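Long-range contact in cytochrome c-552/4 domain-containing protein (Ignicoccus hospitalis KIN4/I, PDB 4QO5), which is a membrane-associated octaheme cytochrome c that probably passes electrons along its eight hemes: residues A[121-133]-A[324-336]. Residues are numbered along the deposited sequence; the frame is centred on the assembly and turned at random.
Sequences YSKSSKAWAYYNL and PMPRTGQHFKLSV. With HEC (heme c), chain G.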
ATOM      1  N   TYR A 121       3.900  30.869  -1.670  1.00 20.19           N
ATOM      2  CA  TYR A 121       4.510  29.733  -2.322  1.00 18.95           C
ATOM      3  C   TYR A 121       5.914  30.016  -2.809  1.00 20.38           C
ATOM      4  O   TYR A 121       6.804  29.174  -2.675  1.00 19.80           O
ATOM      5  CB  TYR A 121       3.637  29.252  -3.477  1.00 19.85           C
ATOM      6  CG  TYR A 121       4.028  27.879  -3.947  1.00 20.22           C
ATOM      7  CD1 TYR A 121       3.707  26.766  -3.198  1.00 21.67           C
ATOM      8  CD2 TYR A 121       4.744  27.701  -5.125  1.00 21.29           C
ATOM      9  CE1 TYR A 121       4.060  25.519  -3.612  1.00 18.77           C
ATOM     10  CE2 TYR A 121       5.108  26.446  -5.547  1.00 23.03           C
ATOM     11  CZ  TYR A 121       4.766  25.359  -4.777  1.00 19.05           C
ATOM     12  OH  TYR A 121       5.105  24.089  -5.168  1.00 22.47           O
ATOM     13  N   SER A 122       6.113  31.206  -3.376  1.00 23.82           N
ATOM     14  CA  SER A 122       7.371  31.542  -4.037  1.00 27.03           C
ATOM     15  C   SER A 122       8.553  31.606  -3.072  1.00 23.97           C
ATOM     16  O   SER A 122       9.697  31.467  -3.491  1.00 28.94           O
ATOM     17  CB  SER A 122       7.231  32.859  -4.794  1.00 28.74           C
ATOM     18  OG  SER A 122       7.118  33.932  -3.881  1.00 31.65           O
ATOM     19  N   LYS A 123       8.270  31.804  -1.786  1.00 22.43           N
ATOM     20  CA  LYS A 123       9.295  31.781  -0.738  1.00 27.36           C
ATOM     21  C   LYS A 123       9.610  30.374  -0.231  1.00 27.45           C
ATOM     22  O   LYS A 123      10.593  30.167   0.478  1.00 31.09           O
ATOM     23  CB  LYS A 123       8.837  32.613   0.462  1.00 30.72           C
ATOM     24  CG  LYS A 123       8.790  34.110   0.228  1.00 36.56           C
ATOM     25  CD  LYS A 123       7.995  34.764   1.348  1.00 45.03           C
ATOM     26  CE  LYS A 123       8.688  35.992   1.905  1.00 54.57           C
ATOM     27  NZ  LYS A 123       8.258  36.249   3.317  1.00 57.17           N
ATOM     28  N   SER A 124       8.766  29.414  -0.577  1.00 23.40           N
ATOM     29  CA  SER A 124       8.832  28.086   0.028  1.00 22.47           C
ATOM     30  C   SER A 124       9.884  27.181  -0.611  1.00 23.77           C
ATOM     31  O   SER A 124      10.268  27.361  -1.768  1.00 24.48           O
ATOM     32  CB  SER A 124       7.461  27.406  -0.027  1.00 26.98           C
ATOM     33  OG  SER A 124       7.161  26.960  -1.345  1.00 27.61           O
ATOM     34  N   SER A 125      10.330  26.194   0.153  1.00 24.29           N
ATOM     35  CA  SER A 125      11.228  25.161  -0.356  1.00 23.37           C
ATOM     36  C   SER A 125      10.638  24.426  -1.556  1.00 19.10           C
ATOM     37  O   SER A 125      11.379  24.015  -2.448  1.00 24.58           O
ATOM     38  CB  SER A 125      11.536  24.140   0.745  1.00 28.07           C
ATOM     39  OG  SER A 125      11.999  24.789   1.912  1.00 41.11           O
ATOM     40  N   LYS A 126       9.311  24.259  -1.573  1.00 19.00           N
ATOM     41  CA  LYS A 126       8.647  23.587  -2.698  1.00 19.99           C
ATOM     42  C   LYS A 126       8.904  24.321  -4.008  1.00 20.22           C
ATOM     43  O   LYS A 126       9.206  23.696  -5.017  1.00 22.58           O
ATOM     44  CB  LYS A 126       7.140  23.484  -2.460  1.00 18.45           C
ATOM     45  CG  LYS A 126       6.738  22.388  -1.441  1.00 20.83           C
ATOM     46  CD  LYS A 126       5.234  22.416  -1.201  1.00 19.28           C
ATOM     47  CE  LYS A 126       4.771  21.212  -0.398  1.00 19.11           C
ATOM     48  NZ  LYS A 126       4.753  20.087  -1.358  1.00 20.49           N
ATOM     49  N   ALA A 127       8.783  25.648  -3.986  1.00 19.06           N
ATOM     50  CA  ALA A 127       8.943  26.421  -5.220  1.00 20.54           C
ATOM     51  C   ALA A 127      10.361  26.259  -5.773  1.00 23.93           C
ATOM     52  O   ALA A 127      10.583  26.290  -6.988  1.00 23.26           O
ATOM     53  CB  ALA A 127       8.637  27.890  -4.966  1.00 18.67           C
ATOM     54  N   TRP A 128      11.308  26.077  -4.866  1.00 20.81           N
ATOM     55  CA  TRP A 128      12.722  25.993  -5.203  1.00 21.69           C
ATOM     56  C   TRP A 128      13.235  24.568  -5.351  1.00 18.53           C
ATOM     57  O   TRP A 128      14.453  24.350  -5.441  1.00 20.31           O
ATOM     58  CB  TRP A 128      13.543  26.757  -4.146  1.00 25.04           C
ATOM     59  CG  TRP A 128      13.326  28.236  -4.237  1.00 25.79           C
ATOM     60  CD1 TRP A 128      12.466  28.991  -3.488  1.00 25.97           C
ATOM     61  CD2 TRP A 128      13.949  29.135  -5.164  1.00 24.83           C
ATOM     62  NE1 TRP A 128      12.525  30.310  -3.887  1.00 27.06           N
ATOM     63  CE2 TRP A 128      13.428  30.423  -4.913  1.00 27.20           C
ATOM     64  CE3 TRP A 128      14.897  28.976  -6.178  1.00 27.31           C
ATOM     65  CZ2 TRP A 128      13.826  31.542  -5.639  1.00 30.09           C
ATOM     66  CZ3 TRP A 128      15.296  30.095  -6.899  1.00 28.76           C
ATOM     67  CH2 TRP A 128      14.762  31.360  -6.621  1.00 30.55           C
ATOM     68  N   ALA A 129      12.310  23.608  -5.410  1.00 21.90           N
ATOM     69  CA  ALA A 129      12.644  22.186  -5.325  1.00 23.21           C
ATOM     70  C   ALA A 129      13.555  21.688  -6.442  1.00 26.64           C
ATOM     71  O   ALA A 129      14.384  20.816  -6.209  1.00 24.95           O
ATOM     72  CB  ALA A 129      11.366  21.309  -5.248  1.00 23.76           C
ATOM     73  N   TYR A 130      13.411  22.223  -7.653  1.00 22.29           N
ATOM     74  CA  TYR A 130      14.325  21.817  -8.717  1.00 22.11           C
ATOM     75  C   TYR A 130      15.755  22.253  -8.400  1.00 21.47           C
ATOM     76  O   TYR A 130      16.684  21.457  -8.515  1.00 23.15           O
ATOM     77  CB  TYR A 130      13.892  22.345 -10.100  1.00 23.17           C
ATOM     78  CG  TYR A 130      14.923  22.073 -11.179  1.00 23.36           C
ATOM     79  CD1 TYR A 130      14.899  20.884 -11.904  1.00 24.13           C
ATOM     80  CD2 TYR A 130      15.929  23.004 -11.468  1.00 22.43           C
ATOM     81  CE1 TYR A 130      15.839  20.632 -12.880  1.00 24.29           C
ATOM     82  CE2 TYR A 130      16.884  22.754 -12.441  1.00 22.52           C
ATOM     83  CZ  TYR A 130      16.828  21.569 -13.149  1.00 27.46           C
ATOM     84  OH  TYR A 130      17.770  21.330 -14.119  1.00 28.42           O
ATOM     85  N   TYR A 131      15.935  23.514  -8.005  1.00 22.07           N
ATOM     86  CA  TYR A 131      17.264  24.011  -7.673  1.00 22.40           C
ATOM     87  C   TYR A 131      17.834  23.379  -6.404  1.00 22.75           C
ATOM     88  O   TYR A 131      19.034  23.071  -6.335  1.00 23.19           O
ATOM     89  CB  TYR A 131      17.269  25.544  -7.608  1.00 20.18           C
ATOM     90  CG  TYR A 131      16.902  26.124  -8.947  1.00 21.83           C
ATOM     91  CD1 TYR A 131      17.828  26.151  -9.987  1.00 30.71           C
ATOM     92  CD2 TYR A 131      15.620  26.593  -9.193  1.00 22.95           C
ATOM     93  CE1 TYR A 131      17.492  26.665 -11.228  1.00 35.62           C
ATOM     94  CE2 TYR A 131      15.273  27.102 -10.434  1.00 26.83           C
ATOM     95  CZ  TYR A 131      16.209  27.136 -11.444  1.00 36.14           C
ATOM     96  OH  TYR A 131      15.855  27.640 -12.672  1.00 34.47           O
ATOM     97  N   ASN A 132      16.975  23.165  -5.417  1.00 19.13           N
ATOM     98  CA  ASN A 132      17.408  22.487  -4.187  1.00 23.37           C
ATOM     99  C   ASN A 132      18.029  21.130  -4.469  1.00 21.25           C
ATOM    100  O   ASN A 132      19.035  20.756  -3.861  1.00 23.55           O
ATOM    101  CB  ASN A 132      16.263  22.355  -3.184  1.00 21.46           C
ATOM    102  CG  ASN A 132      15.878  23.688  -2.559  1.00 24.46           C
ATOM    103  OD1 ASN A 132      16.652  24.639  -2.591  1.00 21.66           O
ATOM    104  ND2 ASN A 132      14.669  23.761  -2.001  1.00 25.50           N
ATOM    105  N   LEU A 133      17.440  20.408  -5.419  1.00 22.83           N
ATOM    106  CA  LEU A 133      17.924  19.096  -5.809  1.00 24.43           C
ATOM    107  C   LEU A 133      19.055  19.176  -6.826  1.00 25.31           C
ATOM    108  O   LEU A 133      20.141  18.636  -6.610  1.00 26.58           O
ATOM    109  CB  LEU A 133      16.775  18.262  -6.403  1.00 20.54           C
ATOM    110  CG  LEU A 133      17.156  16.831  -6.757  1.00 23.51           C
ATOM    111  CD1 LEU A 133      17.647  16.155  -5.492  1.00 23.92           C
ATOM    112  CD2 LEU A 133      15.968  16.084  -7.348  1.00 26.33           C
ATOM    113  N   PRO A 324      17.308  21.540  12.657  1.00 23.27           N
ATOM    114  CA  PRO A 324      16.292  22.599  12.709  1.00 20.49           C
ATOM    115  C   PRO A 324      15.943  23.083  11.302  1.00 22.73           C
ATOM    116  O   PRO A 324      16.792  23.050  10.408  1.00 22.06           O
ATOM    117  CB  PRO A 324      16.986  23.714  13.516  1.00 21.17           C
ATOM    118  CG  PRO A 324      18.000  22.993  14.354  1.00 27.16           C
ATOM    119  CD  PRO A 324      18.471  21.826  13.510  1.00 25.63           C
ATOM    120  N   MET A 325      14.698  23.497  11.095  1.00 19.51           N
ATOM    121  CA  MET A 325      14.245  23.873   9.754  1.00 21.23           C
ATOM    122  C   MET A 325      15.072  25.035   9.171  1.00 22.32           C
ATOM    123  O   MET A 325      15.376  25.992   9.868  1.00 22.77           O
ATOM    124  CB  MET A 325      12.765  24.263   9.822  1.00 23.98           C
ATOM    125  CG  MET A 325      12.066  24.327   8.491  1.00 29.70           C
ATOM    126  SD  MET A 325      11.967  22.667   7.779  1.00 31.41           S
ATOM    127  CE  MET A 325      11.652  23.083   6.064  1.00 38.24           C
ATOM    128  N   PRO A 326      15.456  24.951   7.890  1.00 21.98           N
ATOM    129  CA  PRO A 326      16.100  26.133   7.284  1.00 20.66           C
ATOM    130  C   PRO A 326      15.212  27.377   7.298  1.00 22.49           C
ATOM    131  O   PRO A 326      13.985  27.245   7.171  1.00 21.93           O
ATOM    132  CB  PRO A 326      16.342  25.685   5.836  1.00 25.20           C
ATOM    133  CG  PRO A 326      16.466  24.188   5.926  1.00 23.74           C
ATOM    134  CD  PRO A 326      15.503  23.768   7.011  1.00 22.71           C
ATOM    135  N   ARG A 327      15.827  28.561   7.425  1.00 22.37           N
ATOM    136  CA  ARG A 327      15.087  29.815   7.457  1.00 26.85           C
ATOM    137  C   ARG A 327      14.465  30.179   6.121  1.00 27.95           C
ATOM    138  O   ARG A 327      13.386  30.768   6.080  1.00 30.66           O
ATOM    139  CB  ARG A 327      15.990  30.970   7.910  1.00 29.03           C
ATOM    140  CG  ARG A 327      16.409  30.863   9.350  1.00 32.43           C
ATOM    141  CD  ARG A 327      17.279  32.044   9.759  1.00 30.54           C
ATOM    142  NE  ARG A 327      17.598  31.954  11.183  1.00 39.84           N
ATOM    143  CZ  ARG A 327      17.511  32.965  12.040  1.00 49.22           C
ATOM    144  NH1 ARG A 327      17.118  34.165  11.624  1.00 49.44           N
ATOM    145  NH2 ARG A 327      17.821  32.776  13.311  1.00 47.67           N
ATOM    146  N   THR A 328      15.151  29.859   5.025  1.00 26.53           N
ATOM    147  CA  THR A 328      14.610  30.163   3.699  1.00 24.26           C
ATOM    148  C   THR A 328      14.448  28.908   2.850  1.00 26.13           C
ATOM    149  O   THR A 328      14.975  27.846   3.179  1.00 27.61           O
ATOM    150  CB  THR A 328      15.489  31.158   2.901  1.00 27.55           C
ATOM    151  OG1 THR A 328      16.532  30.453   2.213  1.00 30.24           O
ATOM    152  CG2 THR A 328      16.097  32.217   3.823  1.00 30.66           C
ATOM    153  N   GLY A 329      13.723  29.054   1.746  1.00 26.12           N
ATOM    154  CA  GLY A 329      13.410  27.921   0.890  1.00 26.09           C
ATOM    155  C   GLY A 329      14.525  27.587  -0.085  1.00 26.89           C
ATOM    156  O   GLY A 329      14.467  26.556  -0.766  1.00 24.14           O
ATOM    157  N   GLN A 330      15.525  28.461  -0.173  1.00 25.08           N
ATOM    158  CA  GLN A 330      16.660  28.226  -1.068  1.00 22.88           C
ATOM    159  C   GLN A 330      17.741  27.391  -0.389  1.00 26.04           C
ATOM    160  O   GLN A 330      18.779  27.906   0.014  1.00 23.89           O
ATOM    161  CB  GLN A 330      17.228  29.546  -1.608  1.00 24.63           C
ATOM    162  CG  GLN A 330      16.199  30.341  -2.382  1.00 26.33           C
ATOM    163  CD  GLN A 330      16.732  31.701  -2.793  1.00 38.18           C
ATOM    164  OE1 GLN A 330      17.304  32.423  -1.977  1.00 40.02           O
ATOM    165  NE2 GLN A 330      16.570  32.046  -4.066  1.00 34.73           N
ATOM    166  N   HIS A 331      17.491  26.086  -0.287  1.00 23.50           N
ATOM    167  CA  HIS A 331      18.382  25.194   0.439  1.00 21.73           C
ATOM    168  C   HIS A 331      19.749  25.035  -0.211  1.00 24.81           C
ATOM    169  O   HIS A 331      20.734  24.741   0.477  1.00 24.42           O
ATOM    170  CB  HIS A 331      17.716  23.820   0.610  1.00 22.01           C
ATOM    171  CG  HIS A 331      16.443  23.866   1.400  1.00 24.56           C
ATOM    172  ND1 HIS A 331      15.566  22.805   1.460  1.00 27.39           N
ATOM    173  CD2 HIS A 331      15.903  24.845   2.164  1.00 32.18           C
ATOM    174  CE1 HIS A 331      14.535  23.132   2.220  1.00 28.83           C
ATOM    175  NE2 HIS A 331      14.718  24.365   2.663  1.00 28.02           N
ATOM    176  N   PHE A 332      19.818  25.229  -1.533  1.00 22.07           N
ATOM    177  CA  PHE A 332      21.084  25.117  -2.268  1.00 24.15           C
ATOM    178  C   PHE A 332      22.091  26.209  -1.868  1.00 26.36           C
ATOM    179  O   PHE A 332      23.262  26.147  -2.224  1.00 27.85           O
ATOM    180  CB  PHE A 332      20.852  25.132  -3.800  1.00 29.73           C
ATOM    181  CG  PHE A 332      20.167  26.376  -4.301  1.00 25.38           C
ATOM    182  CD1 PHE A 332      20.909  27.467  -4.757  1.00 28.61           C
ATOM    183  CD2 PHE A 332      18.779  26.468  -4.291  1.00 25.04           C
ATOM    184  CE1 PHE A 332      20.284  28.620  -5.201  1.00 28.13           C
ATOM    185  CE2 PHE A 332      18.147  27.625  -4.732  1.00 24.40           C
ATOM    186  CZ  PHE A 332      18.901  28.704  -5.184  1.00 24.30           C
ATOM    187  N   LYS A 333      21.633  27.196  -1.106  1.00 26.14           N
ATOM    188  CA  LYS A 333      22.508  28.283  -0.652  1.00 28.63           C
ATOM    189  C   LYS A 333      23.140  28.026   0.717  1.00 26.52           C
ATOM    190  O   LYS A 333      23.964  28.816   1.191  1.00 27.94           O
ATOM    191  CB  LYS A 333      21.733  29.600  -0.619  1.00 29.76           C
ATOM    192  CG  LYS A 333      21.376  30.119  -1.997  1.00 34.92           C
ATOM    193  CD  LYS A 333      20.717  31.481  -1.926  1.00 35.33           C
ATOM    194  CE  LYS A 333      20.568  32.078  -3.323  1.00 41.59           C
ATOM    195  NZ  LYS A 333      20.035  33.466  -3.253  1.00 42.47           N
ATOM    196  N   LEU A 334      22.744  26.930   1.350  1.00 23.89           N
ATOM    197  CA  LEU A 334      23.266  26.583   2.662  1.00 23.72           C
ATOM    198  C   LEU A 334      24.693  26.059   2.536  1.00 28.92           C
ATOM    199  O   LEU A 334      25.023  25.375   1.566  1.00 29.33           O
ATOM    200  CB  LEU A 334      22.383  25.519   3.326  1.00 23.02           C
ATOM    201  CG  LEU A 334      20.948  25.917   3.682  1.00 23.23           C
ATOM    202  CD1 LEU A 334      20.184  24.708   4.193  1.00 25.03           C
ATOM    203  CD2 LEU A 334      20.939  27.044   4.738  1.00 25.96           C
ATOM    204  N   SER A 335      25.532  26.365   3.521  1.00 25.41           N
ATOM    205  CA  SER A 335      26.903  25.860   3.544  1.00 26.89           C
ATOM    206  C   SER A 335      27.335  25.594   4.982  1.00 29.66           C
ATOM    207  O   SER A 335      27.217  26.468   5.835  1.00 29.02           O
ATOM    208  CB  SER A 335      27.859  26.868   2.900  1.00 33.09           C
ATOM    209  OG  SER A 335      29.192  26.384   2.933  1.00 38.44           O
ATOM    210  N   VAL A 336      27.847  24.396   5.246  1.00 30.66           N
ATOM    211  CA  VAL A 336      28.239  24.009   6.601  1.00 28.27           C
ATOM    212  C   VAL A 336      29.672  23.466   6.622  1.00 29.85           C
ATOM    213  O   VAL A 336      30.125  22.865   5.652  1.00 30.25           O
ATOM    214  CB  VAL A 336      27.243  22.958   7.185  1.00 27.16           C
ATOM    215  CG1 VAL A 336      27.350  21.613   6.445  1.00 27.17           C
ATOM    216  CG2 VAL A 336      27.454  22.770   8.679  1.00 28.41           C
TER
HETATM  217 FE   HEC G 606       4.997  18.054  -0.493  1.00 19.01          FE
HETATM  218  CHA HEC G 606       8.064  19.098   0.725  1.00 19.25           C
HETATM  219  CHB HEC G 606       3.579  18.542   2.607  1.00 20.89           C
HETATM  220  CHC HEC G 606       1.893  17.628  -1.875  1.00 19.25           C
HETATM  221  CHD HEC G 606       6.418  17.154  -3.426  1.00 23.30           C
HETATM  222  NA  HEC G 606       5.668  18.737   1.315  1.00 17.99           N
HETATM  223  C1A HEC G 606       6.991  19.051   1.596  1.00 19.20           C
HETATM  224  C2A HEC G 606       7.063  19.382   3.008  1.00 17.33           C
HETATM  225  C3A HEC G 606       5.830  19.238   3.534  1.00 22.01           C
HETATM  226  C4A HEC G 606       4.928  18.815   2.485  1.00 21.45           C
HETATM  227  CMA HEC G 606       5.402  19.455   5.004  1.00 18.22           C
HETATM  228  CAA HEC G 606       8.366  19.787   3.733  1.00 23.91           C
HETATM  229  CBA HEC G 606       8.720  21.254   3.495  1.00 26.08           C
HETATM  230  CGA HEC G 606       9.578  21.406   2.265  1.00 35.15           C
HETATM  231  O1A HEC G 606       9.196  22.230   1.390  1.00 40.54           O
HETATM  232  O2A HEC G 606      10.626  20.707   2.145  1.00 30.47           O
HETATM  233  NB  HEC G 606       3.131  18.052   0.223  1.00 22.01           N
HETATM  234  C1B HEC G 606       2.738  18.332   1.528  1.00 22.80           C
HETATM  235  C2B HEC G 606       1.284  18.405   1.557  1.00 21.40           C
HETATM  236  C3B HEC G 606       0.845  18.202   0.297  1.00 19.96           C
HETATM  237  C4B HEC G 606       1.984  17.941  -0.534  1.00 22.84           C
HETATM  238  CMB HEC G 606       0.473  18.763   2.823  1.00 21.59           C
HETATM  239  CAB HEC G 606      -0.548  18.246  -0.375  1.00 30.18           C
HETATM  240  CBB HEC G 606      -1.640  19.138   0.266  1.00 22.61           C
HETATM  241  NC  HEC G 606       4.282  17.453  -2.277  1.00 16.35           N
HETATM  242  C1C HEC G 606       2.973  17.388  -2.672  1.00 15.96           C
HETATM  243  C2C HEC G 606       2.915  16.769  -3.998  1.00 16.23           C
HETATM  244  C3C HEC G 606       4.149  16.985  -4.490  1.00 22.70           C
HETATM  245  C4C HEC G 606       5.044  17.204  -3.377  1.00 21.87           C
HETATM  246  CMC HEC G 606       1.570  16.920  -4.754  1.00 18.00           C
HETATM  247  CAC HEC G 606       4.794  16.758  -5.888  1.00 27.44           C
HETATM  248  CBC HEC G 606       3.925  16.967  -7.159  1.00 18.37           C
HETATM  249  ND  HEC G 606       6.958  18.105  -1.217  1.00 24.42           N
HETATM  250  C1D HEC G 606       7.288  17.682  -2.511  1.00 20.23           C
HETATM  251  C2D HEC G 606       8.699  17.879  -2.734  1.00 21.27           C
HETATM  252  C3D HEC G 606       9.220  18.494  -1.442  1.00 19.58           C
HETATM  253  C4D HEC G 606       8.071  18.611  -0.568  1.00 24.19           C
HETATM  254  CMD HEC G 606       9.501  17.540  -4.009  1.00 19.79           C
HETATM  255  CAD HEC G 606      10.668  18.934  -1.152  1.00 19.14           C
HETATM  256  CBD HEC G 606      10.808  20.422  -1.454  1.00 23.36           C
HETATM  257  CGD HEC G 606      12.204  20.851  -1.061  1.00 25.66           C
HETATM  258  O1D HEC G 606      12.486  20.926   0.168  1.00 25.57           O
HETATM  259  O2D HEC G 606      13.025  21.135  -1.974  1.00 24.59           O
HETATM  260  O   HOH W   1      12.410  31.705   1.353  1.00 34.17           O
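Beside the propionates of a heme c, the turn and first helical residues that carry N132 meet the loop of G329, Q330, H331 and F332. The carboxamide of N132 suits this place because it gives and receives at once. Its ND2 donates to G329 O (3.1 Å), nearly in line with that carbonyl, and to propionate O2D of the heme in an almost straight bond (173°). Its OD1 takes weak bonds from H331 N (2.8 Å) and F332 N. ND2 lies over one face of the H331 imidazole, the amide and ring planes 8° apart. G329 lets its CA come within 3.7 Å of S125 CA; a beta carbon on G329 would run into K123 O. With CG of W128 anti to its carbonyl carbon (chi1 -70°), the indole turns a face to Q330, whose CG sits 3.8 Å from the five-membered ring's centroid and whose NE2 lies 3.2 Å from W128 CZ2. W128 CE3 lies 3.8 Å from F332 CE2, at the edge of the phenyl ring. Replacing this indole by an alanine is likely to open a gap beside F332 and leave Q330 CG and NE2 without their aromatic face. K126 binds the heme iron through NZ (2.2 Å) opposite H239. S125 OG is hydrogen-bonded to D309, H331 ND1 to a second heme. Strand 314-315 touches H331 through R315, and helix 167-171 packs on A129 and L133.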